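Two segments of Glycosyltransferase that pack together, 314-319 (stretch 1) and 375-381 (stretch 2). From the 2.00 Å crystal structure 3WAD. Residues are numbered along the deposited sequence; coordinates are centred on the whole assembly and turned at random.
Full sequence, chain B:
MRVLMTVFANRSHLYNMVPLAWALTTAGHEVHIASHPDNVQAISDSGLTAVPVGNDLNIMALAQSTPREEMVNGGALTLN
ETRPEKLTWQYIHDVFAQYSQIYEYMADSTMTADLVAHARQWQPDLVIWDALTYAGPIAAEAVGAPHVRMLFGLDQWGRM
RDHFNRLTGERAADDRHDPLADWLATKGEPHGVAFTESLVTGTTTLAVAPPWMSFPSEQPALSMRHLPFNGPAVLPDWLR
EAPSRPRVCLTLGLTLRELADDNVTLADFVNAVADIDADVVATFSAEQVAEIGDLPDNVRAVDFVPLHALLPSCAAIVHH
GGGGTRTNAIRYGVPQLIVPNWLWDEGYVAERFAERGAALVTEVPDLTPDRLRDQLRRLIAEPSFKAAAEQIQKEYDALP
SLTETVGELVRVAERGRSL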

# COMPACT_ATOMS: atom_id res chain seq x y z
N CYS B 314 -9.61 18.16 -15.34
CA CYS B 314 -8.75 19.27 -15.85
C CYS B 314 -8.65 19.24 -17.34
O CYS B 314 -8.46 18.18 -17.89
CB CYS B 314 -7.31 19.20 -15.33
SG CYS B 314 -7.23 19.70 -13.64
N ALA B 315 -8.69 20.40 -17.99
CA ALA B 315 -8.46 20.46 -19.45
C ALA B 315 -6.96 20.51 -19.75
O ALA B 315 -6.56 20.27 -20.88
CB ALA B 315 -9.19 21.70 -20.10
N ALA B 316 -6.12 20.85 -18.77
CA ALA B 316 -4.68 20.93 -19.06
C ALA B 316 -3.85 20.84 -17.79
O ALA B 316 -4.35 21.16 -16.71
CB ALA B 316 -4.36 22.21 -19.84
N ILE B 317 -2.60 20.41 -17.92
CA ILE B 317 -1.69 20.53 -16.78
C ILE B 317 -0.41 21.13 -17.32
O ILE B 317 0.09 20.72 -18.36
CB ILE B 317 -1.39 19.14 -16.09
CG1 ILE B 317 -0.43 19.30 -14.89
CG2 ILE B 317 -0.94 18.15 -17.13
CD1 ILE B 317 -0.54 18.17 -13.88
N VAL B 318 0.11 22.07 -16.57
CA VAL B 318 1.35 22.80 -16.91
C VAL B 318 2.36 22.34 -15.93
O VAL B 318 2.15 22.54 -14.72
CB VAL B 318 1.12 24.36 -16.70
CG1 VAL B 318 2.34 25.16 -17.14
CG2 VAL B 318 -0.11 24.81 -17.50
N HIS B 319 3.48 21.76 -16.39
CA HIS B 319 4.41 21.19 -15.42
C HIS B 319 5.83 21.03 -16.01
O HIS B 319 6.07 21.37 -17.19
CB HIS B 319 3.81 19.86 -14.87
CG HIS B 319 3.86 18.73 -15.85
ND1 HIS B 319 3.01 18.62 -16.93
CD2 HIS B 319 4.73 17.70 -15.95
CE1 HIS B 319 3.32 17.54 -17.62
NE2 HIS B 319 4.36 16.96 -17.05
N GLN B 375 0.07 29.39 -25.16
CA GLN B 375 0.05 27.91 -25.26
C GLN B 375 -1.14 27.31 -24.48
O GLN B 375 -1.89 26.47 -25.00
CB GLN B 375 1.40 27.38 -24.83
CG GLN B 375 2.50 27.66 -25.83
CD GLN B 375 3.82 26.95 -25.47
OE1 GLN B 375 4.17 26.83 -24.31
NE2 GLN B 375 4.52 26.48 -26.45
N LEU B 376 -1.32 27.76 -23.24
CA LEU B 376 -2.41 27.26 -22.42
C LEU B 376 -3.77 27.50 -23.06
O LEU B 376 -4.65 26.60 -23.03
CB LEU B 376 -2.38 27.86 -21.00
CG LEU B 376 -3.33 27.19 -19.97
CD1 LEU B 376 -3.16 25.68 -19.99
CD2 LEU B 376 -3.12 27.72 -18.57
N ARG B 377 -3.94 28.70 -23.64
CA ARG B 377 -5.15 29.05 -24.32
C ARG B 377 -5.38 28.09 -25.49
O ARG B 377 -6.50 27.68 -25.71
CB ARG B 377 -5.10 30.52 -24.75
CG ARG B 377 -5.32 31.49 -23.62
CD ARG B 377 -5.66 32.88 -24.16
NE ARG B 377 -4.98 34.00 -23.49
CZ ARG B 377 -5.48 35.23 -23.39
NH1 ARG B 377 -6.69 35.52 -23.85
NH2 ARG B 377 -4.82 36.19 -22.78
N ARG B 378 -4.35 27.72 -26.25
CA ARG B 378 -4.53 26.71 -27.31
C ARG B 378 -4.97 25.33 -26.84
O ARG B 378 -5.88 24.71 -27.40
CB ARG B 378 -3.29 26.58 -28.15
CG ARG B 378 -2.95 27.88 -28.88
CD ARG B 378 -1.87 27.61 -29.85
NE ARG B 378 -2.28 26.51 -30.73
CZ ARG B 378 -1.45 25.70 -31.38
NH1 ARG B 378 -0.13 25.79 -31.25
NH2 ARG B 378 -1.95 24.78 -32.15
N LEU B 379 -4.33 24.86 -25.77
CA LEU B 379 -4.68 23.55 -25.16
C LEU B 379 -6.14 23.47 -24.76
O LEU B 379 -6.80 22.43 -24.98
CB LEU B 379 -3.81 23.31 -23.94
CG LEU B 379 -2.32 23.11 -24.22
CD1 LEU B 379 -1.64 22.65 -22.95
CD2 LEU B 379 -2.17 22.11 -25.33
N ILE B 380 -6.63 24.58 -24.21
CA ILE B 380 -8.01 24.82 -23.80
C ILE B 380 -8.92 24.88 -25.04
O ILE B 380 -10.02 24.31 -25.02
CB ILE B 380 -8.15 26.18 -22.95
CG1 ILE B 380 -8.00 25.99 -21.45
CG2 ILE B 380 -9.53 26.78 -23.05
CD1 ILE B 380 -7.26 24.73 -21.07
N ALA B 381 -8.46 25.55 -26.10
CA ALA B 381 -9.35 25.92 -27.24
C ALA B 381 -9.38 24.90 -28.37
O ALA B 381 -10.43 24.64 -28.94
CB ALA B 381 -8.99 27.28 -27.81

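The most unusual feature of this contact is the off-rotamer side chain of Ile 380. Its chi1 of -91° and chi2 of 22° both lie between the usual wells. In this conformation CD1 reaches stretch 1 and touches two alanines. CD1 of Ile 380 lies 3.7 Å from CB of Ala 315 and 4.0 Å from CB of Ala 316. The CA-to-CB bond of Ile 380 points sideways, so the contact depends on the end of the side chain coming nearer.

The contact joins a short strand to a helix. The strand of stretch 1 runs nearly antiparallel to the helix of stretch 2, with 155° between their N-to-C directions. Their axes approach to 9.3 Å. The backbones come close at Ala 315 and Ile 380, whose CA atoms are 6.2 Å apart. The CA atoms of Ala 316 and Leu 379 are 6.6 Å apart. Small side chains suit this place. The methyl groups of both alanines point toward the helix and take up little of the narrow gap.

Ala 316 is the centre of the contact. Its CB meets three helix residues. CD1 of Leu 376 is 3.7 Å from CB of Ala 316, and CD1 of Leu 379 is 4.2 Å from the same CB of Ala 316. CD1 of Ile 380 completes the set. Leu 376 and Ile 380 are one helical turn apart, and the backbone bond from Ile 380 N to Leu 376 O measures 3.1 Å. Leu 379 points toward the strand from the same side of the helix.

Leu 376 also reaches farther along the strand. Its CA-to-CB bond points sideways, but chi1 t and chi2 p bring its end nearer. CD1 of Leu 376 lies 4.0 Å from CG2 of Val 318. The CA-to-CB bond of Val 318 also points sideways, and its branched side chain offers a methyl to this leucine. Between Ala 316 and Val 318, the CA-to-CB bond of Ile 317 points away from the helix, and Ile 317 makes no contact with it. This is the usual alternation of a strand.

No hydrogen bond crosses between the stretches. The contacts are all between apolar side chains, and together the two stretches bury 213 Å². Ala 316, Val 318, Leu 376 and Leu 379 are buried in the whole assembly, where aliphatic side chains fit well. Ala 315 and Ile 380 remain partly exposed. The polar side chains of Gln 375, Arg 377 and Arg 378 take no part. That of Gln 375 is hydrogen-bonded elsewhere in the structure.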